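Local atomic coordinates of octaprenyl-diphosphate synthase (Bacteroides thetaiotaomicron, PDB entry 3RMG), a protein that probably acts as a magnesium-dependent prenyltransferase of the FPP/GGPP synthase family, building isoprenoid diphosphate chains. Residues I284-A287 / C288-E292; F198-L201 / L202-I206; S5-L8 / I9-I13; I310-A313 / L314-L318; A64-P67 / A68-H71. All coordinates share one frame; numbering follows the deposited sequence.

Contact 1: residues I284-A287 / C288-E292; sequences IEYA and CRTIE
Ile284 and Cys288 are joined by the first of four successive i to i+4 backbone bonds that carry residues 284-287 into 288-292, two adjoining turns near the start of helix 283-302. Cys288 N reaches Ile284 O at 2.9 Å and almost straight, with 171° at the hydrogen, and Ile291 N meets Ala287 O in much the same way. Tyr286 O is gripped twice: Thr290 N and Thr290 OG1 each lie 3.0 Å from it and approach from opposite faces of the carbonyl plane. The hydroxyl gets there because OG1 stands beside its own backbone N, anti to the carbonyl carbon (chi1 -63°). That same OG1 sits over one face of the Tyr286 ring, toward the rim and 3.8 Å from CZ. Arg289 bends back along the helix, bringing NH2 to the ring edge, 3.6 Å from Tyr286 CD1, while the face of its guanidinium lies over Tyr286 CA; ring and guanidinium planes are 74° apart. The Tyr286 ring also stacks with Tyr244. Ala287, Thr290 and Ile291 form the buried side of the helix, packing on Ile212 and Ile216 of helix 193-217 and on Leu240 and Pro241 of helix 240-249.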
loop_
_atom_site.group_PDB
_atom_site.type_symbol
_atom_site.label_atom_id
_atom_site.label_comp_id
_atom_site.label_asym_id
_atom_site.label_seq_id
_atom_site.Cartn_x
_atom_site.Cartn_y
_atom_site.Cartn_z
ATOM N N ILE A 284 6.800 -29.288 -22.321
ATOM C CA ILE A 284 5.377 -28.988 -22.292
ATOM C C ILE A 284 4.553 -30.185 -21.812
ATOM O O ILE A 284 3.814 -30.078 -20.840
ATOM C CB ILE A 284 4.865 -28.535 -23.665
ATOM C CG1 ILE A 284 5.751 -27.418 -24.223
ATOM C CG2 ILE A 284 3.414 -28.085 -23.566
ATOM C CD1 ILE A 284 5.836 -26.198 -23.338
ATOM N N GLU A 285 4.687 -31.320 -22.489
ATOM C CA GLU A 285 3.934 -32.514 -22.123
ATOM C C GLU A 285 4.018 -32.761 -20.623
ATOM O O GLU A 285 3.071 -33.249 -20.009
ATOM C CB GLU A 285 4.447 -33.742 -22.886
ATOM C CG GLU A 285 4.329 -33.638 -24.407
ATOM C CD GLU A 285 5.270 -32.596 -25.006
ATOM O OE1 GLU A 285 6.438 -32.512 -24.565
ATOM O OE2 GLU A 285 4.840 -31.863 -25.922
ATOM N N TYR A 286 5.153 -32.415 -20.036
ATOM C CA TYR A 286 5.366 -32.651 -18.618
ATOM C C TYR A 286 4.685 -31.610 -17.731
ATOM O O TYR A 286 4.203 -31.928 -16.642
ATOM C CB TYR A 286 6.851 -32.677 -18.310
ATOM C CG TYR A 286 7.154 -32.695 -16.830
ATOM C CD1 TYR A 286 6.998 -33.861 -16.076
ATOM C CD2 TYR A 286 7.595 -31.545 -16.182
ATOM C CE1 TYR A 286 7.284 -33.875 -14.709
ATOM C CE2 TYR A 286 7.884 -31.550 -14.823
ATOM C CZ TYR A 286 7.727 -32.714 -14.096
ATOM O OH TYR A 286 8.029 -32.706 -12.752
ATOM N N ALA A 287 4.669 -30.364 -18.194
ATOM C CA ALA A 287 4.014 -29.296 -17.474
ATOM C C ALA A 287 2.512 -29.584 -17.476
ATOM O O ALA A 287 1.852 -29.477 -16.438
ATOM C CB ALA A 287 4.318 -27.960 -18.121
ATOM N N CYS A 288 1.995 -29.973 -18.642
ATOM C CA CYS A 288 0.620 -30.455 -18.787
ATOM C C CYS A 288 0.286 -31.674 -17.909
ATOM O O CYS A 288 -0.823 -31.775 -17.381
ATOM C CB CYS A 288 0.301 -30.758 -20.255
ATOM S SG CYS A 288 -0.152 -29.301 -21.223
ATOM N N ARG A 289 1.228 -32.602 -17.757
ATOM C CA ARG A 289 0.995 -33.747 -16.876
ATOM C C ARG A 289 0.907 -33.315 -15.404
ATOM O O ARG A 289 0.140 -33.864 -14.631
ATOM C CB ARG A 289 2.063 -34.825 -17.068
ATOM C CG ARG A 289 1.594 -36.007 -17.904
ATOM C CD ARG A 289 2.692 -36.553 -18.796
ATOM N NE ARG A 289 3.963 -36.728 -18.093
ATOM C CZ ARG A 289 5.153 -36.608 -18.680
ATOM N NH1 ARG A 289 5.223 -36.301 -19.969
ATOM N NH2 ARG A 289 6.270 -36.780 -17.981
ATOM N N THR A 290 1.700 -32.324 -15.032
ATOM C CA THR A 290 1.697 -31.808 -13.678
ATOM C C THR A 290 0.368 -31.096 -13.360
ATOM O O THR A 290 -0.250 -31.333 -12.309
ATOM C CB THR A 290 2.891 -30.873 -13.480
ATOM O OG1 THR A 290 4.094 -31.633 -13.645
ATOM C CG2 THR A 290 2.881 -30.239 -12.096
ATOM N N ILE A 291 -0.063 -30.232 -14.277
ATOM C CA ILE A 291 -1.369 -29.596 -14.180
ATOM C C ILE A 291 -2.456 -30.639 -13.906
ATOM O O ILE A 291 -3.313 -30.445 -13.042
ATOM C CB ILE A 291 -1.696 -28.806 -15.464
ATOM C CG1 ILE A 291 -0.842 -27.543 -15.536
ATOM C CG2 ILE A 291 -3.173 -28.426 -15.524
ATOM C CD1 ILE A 291 -0.972 -26.807 -16.852
ATOM N N GLU A 292 -2.405 -31.746 -14.640
ATOM C CA GLU A 292 -3.373 -32.832 -14.513
ATOM C C GLU A 292 -3.341 -33.420 -13.101
ATOM O O GLU A 292 -4.373 -33.749 -12.529
ATOM C CB GLU A 292 -3.033 -33.929 -15.531
ATOM C CG GLU A 292 -4.214 -34.515 -16.267
ATOM C CD GLU A 292 -5.079 -33.450 -16.892
ATOM O OE1 GLU A 292 -4.529 -32.398 -17.282
ATOM O OE2 GLU A 292 -6.307 -33.663 -16.987
#

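Contact 2: residues F198-L201 / L202-I206; sequences FARL and LGEYI
A salt bridge one helical turn long ties Arg200 to Glu204 on the flank of helix 193-217. NH1 of Arg200 lies 2.9 Å from OE2 of Glu204, with 159° at the hydrogen. The carboxylate oxygen sits at the edge of the guanidinium, near its plane, whereas NH1 comes to OE2 from above the carboxylate plane; the two flat groups are 78° apart. Both side chains leave with CG anti to the backbone N, which sets them side by side and pointing the same way. Beneath them run regular alpha-helical bonds, among them Gly203 N to Ala199 O at 2.9 Å. The helix is part of the all-alpha isoprenoid synthase fold, and this stretch packs against helices 174-188, 50-62 and 283-302. The main apolar contact is a CH-pi interaction: Leu201 CD1 lies over one face of the Tyr205 ring, 4.0 Å from its centroid and displaced toward the rim, with CZ its nearest ring atom. With a serine in place of Tyr205 the CH-pi contact is lost, which is likely to leave Leu201 CD1 without a surface to rest on and freer to turn. A looser apolar pair brings Phe198 CE1 to 4.4 Å from Leu202 CD2.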
loop_
_atom_site.group_PDB
_atom_site.type_symbol
_atom_site.label_atom_id
_atom_site.label_comp_id
_atom_site.label_asym_id
_atom_site.label_seq_id
_atom_site.Cartn_x
_atom_site.Cartn_y
_atom_site.Cartn_z
ATOM N N PHE A 198 -10.311 -26.432 4.056
ATOM C CA PHE A 198 -10.636 -27.138 2.824
ATOM C C PHE A 198 -10.674 -26.177 1.625
ATOM O O PHE A 198 -10.174 -26.497 0.545
ATOM C CB PHE A 198 -11.958 -27.873 2.999
ATOM C CG PHE A 198 -12.627 -28.269 1.715
ATOM C CD1 PHE A 198 -13.221 -27.308 0.899
ATOM C CD2 PHE A 198 -12.743 -29.613 1.361
ATOM C CE1 PHE A 198 -13.882 -27.674 -0.280
ATOM C CE2 PHE A 198 -13.399 -29.982 0.192
ATOM C CZ PHE A 198 -13.971 -29.003 -0.632
ATOM N N ALA A 199 -11.247 -24.994 1.827
ATOM C CA ALA A 199 -11.398 -24.019 0.744
ATOM C C ALA A 199 -10.034 -23.475 0.341
ATOM O O ALA A 199 -9.746 -23.321 -0.861
ATOM C CB ALA A 199 -12.316 -22.870 1.184
ATOM N N ARG A 200 -9.196 -23.187 1.341
ATOM C CA ARG A 200 -7.833 -22.696 1.085
ATOM C C ARG A 200 -7.015 -23.648 0.209
ATOM O O ARG A 200 -6.436 -23.239 -0.799
ATOM C CB ARG A 200 -7.081 -22.412 2.400
ATOM C CG ARG A 200 -5.757 -21.595 2.215
ATOM C CD ARG A 200 -4.673 -22.019 3.225
ATOM N NE ARG A 200 -4.238 -23.396 2.957
ATOM C CZ ARG A 200 -3.277 -23.727 2.092
ATOM N NH1 ARG A 200 -2.618 -22.779 1.428
ATOM N NH2 ARG A 200 -2.971 -25.005 1.892
ATOM N N LEU A 201 -6.960 -24.917 0.585
ATOM C CA LEU A 201 -6.275 -25.920 -0.241
ATOM C C LEU A 201 -6.842 -26.004 -1.667
ATOM O O LEU A 201 -6.100 -26.001 -2.654
ATOM C CB LEU A 201 -6.380 -27.277 0.427
ATOM C CG LEU A 201 -5.526 -28.391 -0.149
ATOM C CD1 LEU A 201 -4.077 -27.923 -0.257
ATOM C CD2 LEU A 201 -5.654 -29.650 0.720
ATOM N N LEU A 202 -8.159 -26.108 -1.774
ATOM C CA LEU A 202 -8.826 -26.004 -3.066
ATOM C C LEU A 202 -8.299 -24.824 -3.890
ATOM O O LEU A 202 -7.868 -24.992 -5.022
ATOM C CB LEU A 202 -10.329 -25.824 -2.871
ATOM C CG LEU A 202 -11.097 -25.794 -4.185
ATOM C CD1 LEU A 202 -10.829 -27.095 -4.972
ATOM C CD2 LEU A 202 -12.581 -25.607 -3.917
ATOM N N GLY A 203 -8.337 -23.624 -3.320
ATOM C CA GLY A 203 -7.949 -22.448 -4.080
ATOM C C GLY A 203 -6.483 -22.525 -4.436
ATOM O O GLY A 203 -6.048 -22.068 -5.505
ATOM N N GLU A 204 -5.693 -23.091 -3.532
ATOM C CA GLU A 204 -4.277 -23.200 -3.808
ATOM C C GLU A 204 -4.065 -24.140 -4.990
ATOM O O GLU A 204 -3.290 -23.830 -5.888
ATOM C CB GLU A 204 -3.485 -23.672 -2.588
ATOM C CG GLU A 204 -2.020 -23.957 -2.909
ATOM C CD GLU A 204 -1.204 -24.220 -1.660
ATOM O OE1 GLU A 204 -0.804 -25.385 -1.439
ATOM O OE2 GLU A 204 -0.990 -23.261 -0.888
ATOM N N TYR A 205 -4.724 -25.298 -4.988
ATOM C CA TYR A 205 -4.554 -26.207 -6.117
ATOM C C TYR A 205 -4.927 -25.509 -7.419
ATOM O O TYR A 205 -4.247 -25.663 -8.444
ATOM C CB TYR A 205 -5.396 -27.473 -5.969
ATOM C CG TYR A 205 -4.852 -28.462 -4.968
ATOM C CD1 TYR A 205 -5.684 -29.382 -4.354
ATOM C CD2 TYR A 205 -3.506 -28.458 -4.613
ATOM C CE1 TYR A 205 -5.188 -30.304 -3.432
ATOM C CE2 TYR A 205 -3.010 -29.369 -3.694
ATOM C CZ TYR A 205 -3.860 -30.295 -3.118
ATOM O OH TYR A 205 -3.378 -31.205 -2.206
ATOM N N ILE A 206 -6.019 -24.752 -7.377
ATOM C CA ILE A 206 -6.513 -24.061 -8.566
ATOM C C ILE A 206 -5.524 -22.995 -9.050
ATOM O O ILE A 206 -5.227 -22.894 -10.263
ATOM C CB ILE A 206 -7.898 -23.441 -8.296
ATOM C CG1 ILE A 206 -8.954 -24.559 -8.193
ATOM C CG2 ILE A 206 -8.255 -22.420 -9.373
ATOM C CD1 ILE A 206 -10.304 -24.088 -7.712
#

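Contact 3: residues S5-L8 / I9-I13; sequences SISL and IKTPI
The short N-terminal helix 5-10 leads toward helix 14-23, and on this stretch Ser7 meets Thr11. Their hydroxyls are close, Ser7 OG standing 2.7 Å from Thr11 OG1. The serine oxygen is anti to its own backbone N (chi1 -179°), which directs it along the helix toward the threonine. Thr11 OG1 donates to Ser7 O at 2.9 Å, and Thr11 N reaches the same carbonyl at 3.0 Å, so two donors from one residue hold this oxygen. The hydroxyl comes in strongly bent, at a C=O...donor angle of 110°, while the amide approaches at 144°. Pro12, which has no amide hydrogen to give, instead sets its ring against the carbonyls of the preceding turn, CG lying 3.6 Å from Leu8 O. Just before this, Ile9 N donates to Ser5 O and, weakly, to Ile6 O, and Lys10 N donates to Ile6 O at 2.9 Å. Along another side of the helix Ile6 and Lys10 run side by side, the extended lysine chain bringing CE to 3.7 Å from Ile6 CG2. The buried Ile9 packs on Thr316 of helix 309-323 and Ile53 of helix 50-62, and Pro12 O accepts a hydrogen bond from Arg60. With an amide and a hydroxyl both directed at Ser7 O, Thr11 continues the backbone hydrogen bonding up to the proline, while the aliphatic part of Lys10 lends apolar cover to Ile6.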
loop_
_atom_site.group_PDB
_atom_site.type_symbol
_atom_site.label_atom_id
_atom_site.label_comp_id
_atom_site.label_asym_id
_atom_site.label_seq_id
_atom_site.Cartn_x
_atom_site.Cartn_y
_atom_site.Cartn_z
ATOM N N SER A 5 -20.434 -24.438 -21.194
ATOM C CA SER A 5 -19.603 -24.371 -19.982
ATOM C C SER A 5 -19.768 -23.071 -19.204
ATOM O O SER A 5 -20.064 -23.091 -18.013
ATOM C CB SER A 5 -18.132 -24.598 -20.329
ATOM O OG SER A 5 -17.952 -25.941 -20.753
ATOM N N ILE A 6 -19.584 -21.940 -19.873
ATOM C CA ILE A 6 -19.714 -20.650 -19.198
ATOM C C ILE A 6 -21.013 -20.558 -18.397
ATOM O O ILE A 6 -21.035 -20.030 -17.275
ATOM C CB ILE A 6 -19.640 -19.481 -20.190
ATOM C CG1 ILE A 6 -18.192 -19.241 -20.617
ATOM C CG2 ILE A 6 -20.156 -18.219 -19.552
ATOM C CD1 ILE A 6 -17.373 -20.504 -20.785
ATOM N N SER A 7 -22.095 -21.076 -18.967
ATOM C CA SER A 7 -23.382 -21.029 -18.279
ATOM C C SER A 7 -23.359 -21.860 -16.985
ATOM O O SER A 7 -23.769 -21.378 -15.932
ATOM C CB SER A 7 -24.522 -21.484 -19.204
ATOM O OG SER A 7 -25.775 -21.416 -18.528
ATOM N N LEU A 8 -22.866 -23.096 -17.063
ATOM C CA LEU A 8 -22.754 -23.945 -15.876
ATOM C C LEU A 8 -21.958 -23.259 -14.771
ATOM O O LEU A 8 -22.203 -23.497 -13.586
ATOM C CB LEU A 8 -22.104 -25.275 -16.217
ATOM C CG LEU A 8 -22.865 -26.180 -17.173
ATOM C CD1 LEU A 8 -22.027 -27.434 -17.497
ATOM C CD2 LEU A 8 -24.189 -26.561 -16.553
ATOM N N ILE A 9 -21.019 -22.401 -15.169
ATOM C CA ILE A 9 -20.161 -21.696 -14.230
ATOM C C ILE A 9 -20.774 -20.423 -13.623
ATOM O O ILE A 9 -20.704 -20.218 -12.413
ATOM C CB ILE A 9 -18.828 -21.308 -14.887
ATOM C CG1 ILE A 9 -17.988 -22.546 -15.209
ATOM C CG2 ILE A 9 -18.053 -20.346 -13.988
ATOM C CD1 ILE A 9 -16.784 -22.217 -16.122
ATOM N N LYS A 10 -21.359 -19.570 -14.461
ATOM C CA LYS A 10 -21.792 -18.239 -14.024
ATOM C C LYS A 10 -23.264 -18.156 -13.673
ATOM O O LYS A 10 -23.645 -17.451 -12.739
ATOM C CB LYS A 10 -21.523 -17.190 -15.114
ATOM C CG LYS A 10 -20.133 -17.211 -15.728
ATOM C CD LYS A 10 -19.766 -15.836 -16.298
ATOM C CE LYS A 10 -18.496 -15.903 -17.152
ATOM N NZ LYS A 10 -17.910 -14.555 -17.426
ATOM N N THR A 11 -24.101 -18.855 -14.429
ATOM C CA THR A 11 -25.541 -18.737 -14.228
ATOM C C THR A 11 -25.934 -18.792 -12.748
ATOM O O THR A 11 -26.675 -17.938 -12.275
ATOM C CB THR A 11 -26.337 -19.800 -15.022
ATOM O OG1 THR A 11 -26.025 -19.701 -16.425
ATOM C CG2 THR A 11 -27.828 -19.570 -14.820
ATOM N N PRO A 12 -25.408 -19.787 -12.005
ATOM C CA PRO A 12 -25.801 -19.993 -10.607
ATOM C C PRO A 12 -25.383 -18.838 -9.713
ATOM O O PRO A 12 -25.876 -18.720 -8.584
ATOM C CB PRO A 12 -25.060 -21.276 -10.204
ATOM C CG PRO A 12 -24.612 -21.908 -11.502
ATOM C CD PRO A 12 -24.385 -20.752 -12.439
ATOM N N ILE A 13 -24.500 -17.981 -10.219
ATOM C CA ILE A 13 -23.996 -16.851 -9.430
ATOM C C ILE A 13 -24.193 -15.529 -10.163
ATOM O O ILE A 13 -23.614 -14.497 -9.803
ATOM C CB ILE A 13 -22.512 -17.037 -9.047
ATOM C CG1 ILE A 13 -21.694 -17.440 -10.269
ATOM C CG2 ILE A 13 -22.383 -18.110 -8.017
ATOM C CD1 ILE A 13 -20.209 -17.177 -10.115
#

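Contact 4: residues I310-A313 / L314-L318; sequences ICLA and LRTYL
On helix 309-323, the last helix of this all-alpha isoprenoid synthase fold, Leu312 and Thr316 lie side by side and share a doubly held carbonyl. Leu312 O accepts from Thr316 OG1 at 2.9 Å and from Thr316 N at 3.0 Å, the two donors coming from opposite faces of its plane. On the tightly packed side Thr316 is buried against Ser5, Leu8 and Ile9 of helix 5-10; Ala313 and Tyr317 face helix 50-62, touching Leu57 and Ile53, and Tyr317 OH is hydrogen-bonded to Met50 O. Ile310 and Leu314, also buried, meet more loosely, CG2 to CD1 at 4.3 Å. The more open side carries the partly exposed Leu312 and Arg315, whose side chains cross at about a right angle. Arg315 bends at chi3 (-49°), folding its guanidinium back so that one face lies over Leu312 CA and the edge meets Cys311 SG. Its NH2 is engaged in a salt bridge with Asp307, just before the helix. A leucine in place of Arg315 would probably leave the Asp307 carboxylate without this positive mate and uncover the backbone at Leu312. Where the two sides adjoin, Leu312 CD1 touches both neighbours, 3.8 Å from Arg315 NH1 and equally far from Thr316 OG1.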
loop_
_atom_site.group_PDB
_atom_site.type_symbol
_atom_site.label_atom_id
_atom_site.label_comp_id
_atom_site.label_asym_id
_atom_site.label_seq_id
_atom_site.Cartn_x
_atom_site.Cartn_y
_atom_site.Cartn_z
ATOM N N ILE A 310 -23.425 -25.987 -7.670
ATOM C CA ILE A 310 -22.204 -25.267 -7.326
ATOM C C ILE A 310 -20.969 -26.163 -7.523
ATOM O O ILE A 310 -20.001 -25.755 -8.168
ATOM C CB ILE A 310 -22.248 -24.677 -5.899
ATOM C CG1 ILE A 310 -23.394 -23.677 -5.772
ATOM C CG2 ILE A 310 -20.941 -23.959 -5.582
ATOM C CD1 ILE A 310 -23.444 -22.652 -6.914
ATOM N N CYS A 311 -21.020 -27.389 -7.000
ATOM C CA CYS A 311 -19.949 -28.360 -7.244
ATOM C C CYS A 311 -19.714 -28.511 -8.745
ATOM O O CYS A 311 -18.574 -28.497 -9.204
ATOM C CB CYS A 311 -20.273 -29.719 -6.618
ATOM S SG CYS A 311 -18.816 -30.821 -6.278
ATOM N N LEU A 312 -20.793 -28.635 -9.514
ATOM C CA LEU A 312 -20.675 -28.846 -10.956
ATOM C C LEU A 312 -20.052 -27.613 -11.606
ATOM O O LEU A 312 -19.208 -27.714 -12.504
ATOM C CB LEU A 312 -22.057 -29.142 -11.565
ATOM C CG LEU A 312 -22.224 -29.005 -13.088
ATOM C CD1 LEU A 312 -21.200 -29.822 -13.821
ATOM C CD2 LEU A 312 -23.622 -29.405 -13.542
ATOM N N ALA A 313 -20.458 -26.443 -11.132
ATOM C CA ALA A 313 -19.904 -25.194 -11.630
ATOM C C ALA A 313 -18.388 -25.109 -11.391
ATOM O O ALA A 313 -17.635 -24.713 -12.281
ATOM C CB ALA A 313 -20.639 -23.996 -11.010
ATOM N N LEU A 314 -17.949 -25.499 -10.199
ATOM C CA LEU A 314 -16.519 -25.547 -9.866
ATOM C C LEU A 314 -15.731 -26.558 -10.710
ATOM O O LEU A 314 -14.626 -26.261 -11.172
ATOM C CB LEU A 314 -16.338 -25.876 -8.383
ATOM C CG LEU A 314 -16.489 -24.649 -7.492
ATOM C CD1 LEU A 314 -16.765 -25.049 -6.066
ATOM C CD2 LEU A 314 -15.233 -23.751 -7.614
ATOM N N ARG A 315 -16.279 -27.754 -10.911
ATOM C CA ARG A 315 -15.596 -28.692 -11.774
ATOM C C ARG A 315 -15.433 -28.106 -13.179
ATOM O O ARG A 315 -14.371 -28.227 -13.766
ATOM C CB ARG A 315 -16.287 -30.056 -11.807
ATOM C CG ARG A 315 -16.272 -30.754 -10.461
ATOM C CD ARG A 315 -16.556 -32.238 -10.569
ATOM N NE ARG A 315 -17.739 -32.540 -11.372
ATOM C CZ ARG A 315 -18.997 -32.437 -10.943
ATOM N NH1 ARG A 315 -19.997 -32.768 -11.749
ATOM N NH2 ARG A 315 -19.261 -32.003 -9.716
ATOM N N THR A 316 -16.473 -27.459 -13.702
ATOM C CA THR A 316 -16.407 -26.833 -15.025
ATOM C C THR A 316 -15.425 -25.655 -15.032
ATOM O O THR A 316 -14.661 -25.477 -15.962
ATOM C CB THR A 316 -17.795 -26.329 -15.499
ATOM O OG1 THR A 316 -18.768 -27.363 -15.329
ATOM C CG2 THR A 316 -17.753 -25.931 -16.966
ATOM N N TYR A 317 -15.462 -24.834 -13.997
ATOM C CA TYR A 317 -14.466 -23.782 -13.838
ATOM C C TYR A 317 -13.049 -24.366 -13.966
ATOM O O TYR A 317 -12.213 -23.858 -14.703
ATOM C CB TYR A 317 -14.645 -23.175 -12.457
ATOM C CG TYR A 317 -13.716 -22.048 -12.079
ATOM C CD1 TYR A 317 -14.102 -20.719 -12.246
ATOM C CD2 TYR A 317 -12.480 -22.307 -11.498
ATOM C CE1 TYR A 317 -13.267 -19.676 -11.868
ATOM C CE2 TYR A 317 -11.634 -21.273 -11.121
ATOM C CZ TYR A 317 -12.034 -19.965 -11.304
ATOM O OH TYR A 317 -11.201 -18.944 -10.921
ATOM N N LEU A 318 -12.783 -25.450 -13.251
ATOM C CA LEU A 318 -11.437 -25.980 -13.216
ATOM C C LEU A 318 -11.066 -26.623 -14.554
ATOM O O LEU A 318 -9.926 -26.510 -14.997
ATOM C CB LEU A 318 -11.246 -26.923 -12.015
ATOM C CG LEU A 318 -9.816 -27.412 -11.737
ATOM C CD1 LEU A 318 -8.786 -26.324 -12.003
ATOM C CD2 LEU A 318 -9.673 -27.920 -10.315
#

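Contact 5: residues A64-P67 / A68-H71; sequences AVTP and ATLH
A capping box of Thr66 and Thr69 starts helix 67-90, with Thr66 in the N-cap position after the loop that follows helix 50-62. Starting from the Thr69 backbone, CB packs 3.2 Å from Thr66 O and also lies against Val65 CG1, whose side chain crosses it at about a right angle; the threonine side chain also touches Val55 and Ala59 of helix 50-62. Thr69 OG1 stands beside the backbone N, anti to the carbonyl carbon (chi1 -54°), and so turns back toward the N-cap residue. There it accepts from Thr66 N at 3.3 Å, with 155° at the hydrogen, and it has its stronger partner in a hydrogen bond with Ser188 OG. The reciprocal half of the box is weak: Thr69 N points to Thr66 OG1 at 3.4 Å. Thr66 OG1 is set for this by a chi1 of 71°, which places it between its own backbone N and carbonyl carbon, and it also makes a weak bond with Ser188 O. Beside the box, Val65 CG1 touches Leu70 CD2 at 3.9 Å, an apolar pair between the loop and the first turn that lies near helices 14-23 and 50-62. His71 binds His125 through ND1. Its backbone N donates to Pro67 O at 3.0 Å, and its side chain turns back so that ring atom CD2 lies 3.3 Å from that same oxygen.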
loop_
_atom_site.group_PDB
_atom_site.type_symbol
_atom_site.label_atom_id
_atom_site.label_comp_id
_atom_site.label_asym_id
_atom_site.label_seq_id
_atom_site.Cartn_x
_atom_site.Cartn_y
_atom_site.Cartn_z
ATOM N N ALA A 64 -25.512 -18.678 1.329
ATOM C CA ALA A 64 -25.799 -17.600 0.412
ATOM C C ALA A 64 -24.661 -16.598 0.513
ATOM O O ALA A 64 -24.037 -16.453 1.557
ATOM C CB ALA A 64 -27.130 -16.939 0.754
ATOM N N VAL A 65 -24.398 -15.920 -0.590
ATOM C CA VAL A 65 -23.406 -14.869 -0.640
ATOM C C VAL A 65 -23.866 -13.690 0.204
ATOM O O VAL A 65 -24.988 -13.203 0.035
ATOM C CB VAL A 65 -23.257 -14.383 -2.086
ATOM C CG1 VAL A 65 -22.616 -12.999 -2.137
ATOM C CG2 VAL A 65 -22.506 -15.415 -2.914
ATOM N N THR A 66 -23.004 -13.235 1.111
ATOM C CA THR A 66 -23.306 -12.078 1.947
ATOM C C THR A 66 -22.525 -10.880 1.432
ATOM O O THR A 66 -21.643 -11.025 0.587
ATOM C CB THR A 66 -22.910 -12.314 3.414
ATOM O OG1 THR A 66 -21.482 -12.308 3.521
ATOM C CG2 THR A 66 -23.433 -13.646 3.907
ATOM N N PRO A 67 -22.844 -9.686 1.942
ATOM C CA PRO A 67 -22.109 -8.482 1.563
ATOM C C PRO A 67 -20.632 -8.581 1.970
ATOM O O PRO A 67 -19.773 -7.977 1.334
ATOM C CB PRO A 67 -22.817 -7.368 2.352
ATOM C CG PRO A 67 -24.142 -7.938 2.773
ATOM C CD PRO A 67 -23.910 -9.415 2.923
ATOM N N ALA A 68 -20.344 -9.355 3.010
ATOM C CA ALA A 68 -18.953 -9.660 3.382
ATOM C C ALA A 68 -18.209 -10.430 2.282
ATOM O O ALA A 68 -17.020 -10.203 2.057
ATOM C CB ALA A 68 -18.900 -10.438 4.709
ATOM N N THR A 69 -18.910 -11.338 1.601
ATOM C CA THR A 69 -18.313 -12.109 0.511
ATOM C C THR A 69 -17.914 -11.175 -0.606
ATOM O O THR A 69 -16.805 -11.250 -1.121
ATOM C CB THR A 69 -19.310 -13.133 -0.070
ATOM O OG1 THR A 69 -19.823 -13.956 0.979
ATOM C CG2 THR A 69 -18.637 -14.012 -1.094
ATOM N N LEU A 70 -18.828 -10.286 -0.981
ATOM C CA LEU A 70 -18.535 -9.277 -1.994
ATOM C C LEU A 70 -17.377 -8.361 -1.609
ATOM O O LEU A 70 -16.521 -8.084 -2.451
ATOM C CB LEU A 70 -19.779 -8.447 -2.321
ATOM C CG LEU A 70 -20.997 -9.313 -2.649
ATOM C CD1 LEU A 70 -22.271 -8.469 -2.673
ATOM C CD2 LEU A 70 -20.779 -10.038 -3.961
ATOM N N HIS A 71 -17.333 -7.882 -0.361
ATOM C CA HIS A 71 -16.214 -7.006 0.039
ATOM C C HIS A 71 -14.880 -7.766 0.028
ATOM O O HIS A 71 -13.861 -7.252 -0.442
ATOM C CB HIS A 71 -16.461 -6.322 1.388
ATOM C CG HIS A 71 -17.392 -5.153 1.301
ATOM N ND1 HIS A 71 -17.093 -4.020 0.573
ATOM C CD2 HIS A 71 -18.627 -4.949 1.829
ATOM C CE1 HIS A 71 -18.101 -3.167 0.661
ATOM N NE2 HIS A 71 -19.040 -3.704 1.421
#

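Contact 4 is the most buried of the five, contacts 1 and 2 are partly buried, and contacts 3 and 5 lie at the surface. Contacts 3 and 4 are the closest pair, their centres about 9 Å apart: Ile9 CD1 packs 3.6 Å from Tyr317 CA, joining the N-terminal helix to the last one. Contact 4 also touches contact 2, through Ile206 against Tyr317 and Leu318. Contact 1 reaches neither, although its helix 283-302 packs on helix 193-217 of contact 2. Threonine hydroxyls double a backbone bond within contacts 1, 3 and 4, whereas contact 5 uses them to start a helix; contact 2 relies on a salt bridge and an aromatic face.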